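Local coordinates for catalase (Pseudomonas syringae, PDB 1M7S) that breaks hydrogen peroxide down into water and oxygen with a haem cofactor, protecting the bacterium from peroxide toxicity, at the interface of chains A and B and the interface of chains A and C. Sequence-based numbering; all coordinates share one arbitrary frame. Chains: chain A/B/C, Catalase.

Contact 1: the interface of chains A and B. Residues chain A 19, 31-32; chain B 392-393.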
loop_
_atom_site.group_PDB
_atom_site.type_symbol
_atom_site.label_atom_id
_atom_site.label_comp_id
_atom_site.label_asym_id
_atom_site.label_seq_id
_atom_site.Cartn_x
_atom_site.Cartn_y
_atom_site.Cartn_z
ATOM N N GLN A 19 -21.414 -18.618 11.818
ATOM C CA GLN A 19 -22.612 -19.275 11.239
ATOM C C GLN A 19 -22.157 -20.550 10.556
ATOM O O GLN A 19 -21.250 -20.476 9.712
ATOM C CB GLN A 19 -23.321 -18.350 10.248
ATOM C CG GLN A 19 -24.686 -18.933 9.805
ATOM C CD GLN A 19 -25.389 -18.005 8.836
ATOM O OE1 GLN A 19 -24.769 -17.251 8.092
ATOM N NE2 GLN A 19 -26.723 -17.948 8.842
ATOM N N ASP A 31 -21.290 -15.216 6.454
ATOM C CA ASP A 31 -21.200 -14.685 7.793
ATOM C C ASP A 31 -20.390 -13.383 7.703
ATOM O O ASP A 31 -19.182 -13.333 8.006
ATOM C CB ASP A 31 -20.493 -15.653 8.740
ATOM C CG ASP A 31 -20.670 -15.183 10.175
ATOM O OD1 ASP A 31 -20.585 -16.048 11.059
ATOM O OD2 ASP A 31 -20.870 -13.949 10.418
ATOM N N VAL A 32 -21.068 -12.276 7.456
ATOM C CA VAL A 32 -20.412 -10.986 7.296
ATOM C C VAL A 32 -19.751 -10.483 8.578
ATOM O O VAL A 32 -18.742 -9.748 8.439
ATOM C CB VAL A 32 -21.377 -9.941 6.694
ATOM C CG1 VAL A 32 -21.895 -10.466 5.349
ATOM C CG2 VAL A 32 -22.563 -9.640 7.565
ATOM N N TYR B 392 -29.071 -14.381 12.752
ATOM C CA TYR B 392 -29.466 -14.664 11.389
ATOM C C TYR B 392 -30.624 -15.668 11.343
ATOM O O TYR B 392 -30.766 -16.597 12.175
ATOM C CB TYR B 392 -28.265 -15.184 10.577
ATOM C CG TYR B 392 -26.963 -14.400 10.591
ATOM C CD1 TYR B 392 -25.754 -15.068 10.797
ATOM C CD2 TYR B 392 -26.861 -13.042 10.375
ATOM C CE1 TYR B 392 -24.534 -14.426 10.767
ATOM C CE2 TYR B 392 -25.654 -12.368 10.362
ATOM C CZ TYR B 392 -24.484 -13.064 10.569
ATOM O OH TYR B 392 -23.238 -12.421 10.559
ATOM N N SER B 393 -31.414 -15.603 10.268
ATOM C CA SER B 393 -32.491 -16.602 10.077
ATOM C C SER B 393 -31.846 -17.967 9.861
ATOM O O SER B 393 -30.686 -18.059 9.421
ATOM C CB SER B 393 -33.340 -16.173 8.876
ATOM O OG SER B 393 -32.632 -16.267 7.653
HETATM O O HOH W 1 -28.319 -19.038 11.121
HETATM O O HOH W 2 -29.161 -16.739 7.664
#
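In this haem catalase the N-terminal arm of chain A, on both sides of short strand 20-21, meets the loop that follows the 3-10 helix 388-390 of chain B, and B:Tyr392 carries most of the contact. Its phenol reaches A:Asp31, the residue just ahead of helix 32-41, where OH donates a hydrogen bond to the carboxylate oxygen OD2 at 2.8 Å. OD2 lies at the ring's edge, in the ring plane; the ring stands almost perpendicular to the carboxylate, and the hydroxyl meets OD2 from above the carboxylate plane. The other oxygen, OD1, takes the backbone N-H of A:Gln19 at 2.8 Å on its anti side, tilted somewhat (25°) out of the carboxylate plane. The two bonds together should limit the rotation of the acid, and the second ties the two ends of the arm segment together beside the tyrosine.

A:Gln19 passes obliquely across the CD1 and CE1 rim of the ring. With CG anti to the backbone N (chi1 -171°) and the chain straight beyond it, the amide is carried across to B:Tyr392, its plane tilted 37° from the ring. CD comes to 3.6 Å from the ring carbon CD1. The amide nitrogen NE2 sits 3.6 Å from B:Tyr392 CB and is bridged by waters 1 and 2 to the carbonyl oxygen of B:Ser393, a pair of parallel links; water 2 is 2.7 Å from that B:Ser393 O.

Contact 2: the interface of chains A and C. Residues chain A 321, 326, 395; chain C 25-27.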
loop_
_atom_site.group_PDB
_atom_site.type_symbol
_atom_site.label_atom_id
_atom_site.label_comp_id
_atom_site.label_asym_id
_atom_site.label_seq_id
_atom_site.Cartn_x
_atom_site.Cartn_y
_atom_site.Cartn_z
ATOM N N GLU A 321 23.502 24.316 6.807
ATOM C CA GLU A 321 24.148 23.567 5.758
ATOM C C GLU A 321 24.889 22.350 6.255
ATOM O O GLU A 321 25.628 21.711 5.483
ATOM C CB GLU A 321 25.114 24.496 4.952
ATOM C CG GLU A 321 24.326 25.625 4.233
ATOM C CD GLU A 321 23.801 26.675 5.206
ATOM O OE1 GLU A 321 24.408 27.046 6.254
ATOM O OE2 GLU A 321 22.656 27.175 4.999
ATOM N N GLN A 326 20.790 18.237 6.132
ATOM C CA GLN A 326 20.241 18.415 4.810
ATOM C C GLN A 326 19.516 17.147 4.350
ATOM O O GLN A 326 18.390 17.199 3.838
ATOM C CB GLN A 326 21.351 18.812 3.824
ATOM C CG GLN A 326 21.953 20.218 4.109
ATOM C CD GLN A 326 21.048 21.242 3.433
ATOM O OE1 GLN A 326 20.706 21.101 2.277
ATOM N NE2 GLN A 326 20.635 22.308 4.148
ATOM N N LEU A 395 21.323 32.587 1.417
ATOM C CA LEU A 395 22.698 32.269 1.884
ATOM C C LEU A 395 23.692 32.536 0.784
ATOM O O LEU A 395 23.497 32.139 -0.362
ATOM C CB LEU A 395 22.654 30.738 2.151
ATOM C CG LEU A 395 24.057 30.182 2.533
ATOM C CD1 LEU A 395 24.290 30.431 4.029
ATOM C CD2 LEU A 395 24.170 28.737 2.093
ATOM N N GLY C 25 27.935 25.072 1.042
ATOM C CA GLY C 25 26.547 25.253 0.606
ATOM C C GLY C 25 25.650 24.026 0.869
ATOM O O GLY C 25 26.056 22.946 1.250
ATOM N N PRO C 26 24.398 24.211 0.559
ATOM C CA PRO C 26 23.329 23.228 0.691
ATOM C C PRO C 26 23.467 22.109 -0.317
ATOM O O PRO C 26 24.099 22.263 -1.364
ATOM C CB PRO C 26 21.996 23.995 0.500
ATOM C CG PRO C 26 22.434 25.177 -0.337
ATOM C CD PRO C 26 23.860 25.508 0.059
ATOM N N VAL C 27 22.742 21.017 -0.063
ATOM C CA VAL C 27 22.721 19.847 -0.909
ATOM C C VAL C 27 21.767 20.064 -2.076
ATOM O O VAL C 27 20.721 20.719 -1.972
ATOM C CB VAL C 27 22.267 18.607 -0.061
ATOM C CG1 VAL C 27 22.027 17.406 -0.953
ATOM C CG2 VAL C 27 23.353 18.328 1.001
HETATM O O HOH W 3 19.344 21.865 0.111
HETATM O O HOH W 4 24.851 21.026 2.941
#
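A:Gln326 and C:Val27 slide past each other in opposite directions where the helix carrying the haem-ligating tyrosine of this catalase, 323-339, receives the N-terminal arm of chain C. The aliphatic part of the glutamine does the packing: its CB lies 3.5 Å from the CG2 methyl of C:Val27. Beyond CG the chain bends at chi2 (-84°), which turns the amide back over the arm's backbone. Its oxygen OE1 then accepts the C:Val27 N-H at 3.1 Å in a nearly straight bond (169° at H), although the donor stands well above the carbonyl plane and follows neither lone pair. The same OE1 is also 2.7 Å from water 3, which passes the link on to the carbonyl oxygen of C:Val27, so the amide oxygen joins both backbone polar groups of one residue.

C:Pro26 runs side by side with A:Gln326, pointing the same way, and its CB is 3.6 Å from OE1. From the other direction the CD2 methyl of A:Leu395 points at the CD corner of the proline ring, 3.8 Å away. A:Glu321 lays its methylene CG against the peptide between C:Gly25 and C:Pro26, 3.9 Å from C:Pro26 N. Its backbone oxygen shares water 4 with the carbonyl oxygen of C:Gly25.

Contact 3: the interface of chains A and B. Residues chain A 29, 35, 39; chain B 330, 333-334.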
loop_
_atom_site.group_PDB
_atom_site.type_symbol
_atom_site.label_atom_id
_atom_site.label_comp_id
_atom_site.label_asym_id
_atom_site.label_seq_id
_atom_site.Cartn_x
_atom_site.Cartn_y
_atom_site.Cartn_z
ATOM N N LEU A 29 -19.649 -18.691 4.051
ATOM C CA LEU A 29 -19.070 -17.463 3.517
ATOM C C LEU A 29 -19.924 -16.232 3.788
ATOM O O LEU A 29 -19.413 -15.124 4.035
ATOM C CB LEU A 29 -18.891 -17.657 2.011
ATOM C CG LEU A 29 -18.226 -16.508 1.224
ATOM C CD1 LEU A 29 -16.815 -16.207 1.706
ATOM C CD2 LEU A 29 -18.227 -16.872 -0.262
ATOM N N LEU A 35 -16.312 -12.360 8.724
ATOM C CA LEU A 35 -15.430 -11.866 7.678
ATOM C C LEU A 35 -14.974 -10.438 7.929
ATOM O O LEU A 35 -13.766 -10.171 7.787
ATOM C CB LEU A 35 -16.105 -11.876 6.276
ATOM C CG LEU A 35 -16.105 -13.166 5.442
ATOM C CD1 LEU A 35 -14.726 -13.430 4.842
ATOM C CD2 LEU A 35 -16.470 -14.388 6.237
ATOM N N GLN A 39 -11.094 -9.519 8.514
ATOM C CA GLN A 39 -10.375 -8.635 7.571
ATOM C C GLN A 39 -9.802 -7.436 8.252
ATOM O O GLN A 39 -8.724 -6.924 7.897
ATOM C CB GLN A 39 -11.307 -8.295 6.394
ATOM C CG GLN A 39 -11.492 -9.504 5.483
ATOM C CD GLN A 39 -11.899 -9.128 4.056
ATOM O OE1 GLN A 39 -13.030 -8.668 3.792
ATOM N NE2 GLN A 39 -11.005 -9.392 3.101
ATOM N N PHE B 330 -18.794 -11.472 -0.429
ATOM C CA PHE B 330 -17.386 -11.412 -0.040
ATOM C C PHE B 330 -16.590 -10.367 -0.830
ATOM O O PHE B 330 -15.797 -9.613 -0.308
ATOM C CB PHE B 330 -16.749 -12.794 -0.295
ATOM C CG PHE B 330 -15.243 -12.744 -0.135
ATOM C CD1 PHE B 330 -14.694 -12.652 1.121
ATOM C CD2 PHE B 330 -14.416 -12.710 -1.237
ATOM C CE1 PHE B 330 -13.301 -12.546 1.248
ATOM C CE2 PHE B 330 -13.049 -12.618 -1.121
ATOM C CZ PHE B 330 -12.465 -12.550 0.160
ATOM N N ALA B 333 -16.579 -6.120 -0.118
ATOM C CA ALA B 333 -15.866 -5.727 1.089
ATOM C C ALA B 333 -14.369 -6.000 0.915
ATOM O O ALA B 333 -13.520 -5.214 1.344
ATOM C CB ALA B 333 -16.428 -6.529 2.260
ATOM N N ASP B 334 -14.023 -7.134 0.326
ATOM C CA ASP B 334 -12.629 -7.496 0.114
ATOM C C ASP B 334 -11.844 -6.529 -0.743
ATOM O O ASP B 334 -10.764 -6.022 -0.383
ATOM C CB ASP B 334 -12.581 -8.909 -0.524
ATOM C CG ASP B 334 -11.152 -9.365 -0.726
ATOM O OD1 ASP B 334 -10.376 -9.395 0.276
ATOM O OD2 ASP B 334 -10.797 -9.686 -1.901
HETATM O O HOH W 5 -15.181 -9.654 2.624
#
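This is a patch of the two-fold interface between chains A and B, a joint of the homotetramer typical of haem catalases: it lays the N-terminal helix 32-41 of A, with the loop before it, against helix 323-339 of B, which also carries the proximal tyrosine that binds the haem iron. A:Gln39 makes the polar link. Its NE2 donates to the carboxylate oxygen OD1 of B:Asp334 at 2.9 Å, using the anti lone pair of OD1, away from the other oxygen. The side chains cross at about a right angle, but amide and carboxylate planes lie only 18° apart, and OD1 falls in the amide plane; the bond is moderately bent, 139° at H. The other end of the amide is held as well, since OE1 is 2.6 Å from water 5, which continues to the backbone oxygen of B:Phe330. Both of its polar atoms are engaged, which should restrict how the amide turns.

One turn away, B:Phe330 supplies the apolar half. Its CG is anti to the backbone N (chi1 171°), which brings the CD1 edge of the ring towards the two leucines of A, with CE1 near A:Leu35. A:Leu35 crosses it and touches with CD1, 3.8 Å from the ring's CD1. A:Leu29 presents its own CD1 to B:Phe330 CB at 4.0 Å. Within chain B, the CB of B:Asp334 lies over one face of the phenylalanine, toward the rim, backing the ring.

Contacts 1 and 3 lie on the A-B interface, C-alpha centres about 13 Å apart, and share helix 32-41 of chain A and the loop before it. The C-alpha centre of contact 2, on the A-C interface, is about 63 Å from that of contact 1 and 51 Å from that of contact 3. Helix 323-339 serves contacts 2 and 3, the loop after 388-390 contacts 1 and 2. One partner is always the N-terminal segment (arm or helix 32-41); as both interfaces are two-fold, each subunit gives and receives one at each. As helix 323-339 also carries A:Tyr332 and its copies, assembly probably helps steady the haem's surroundings.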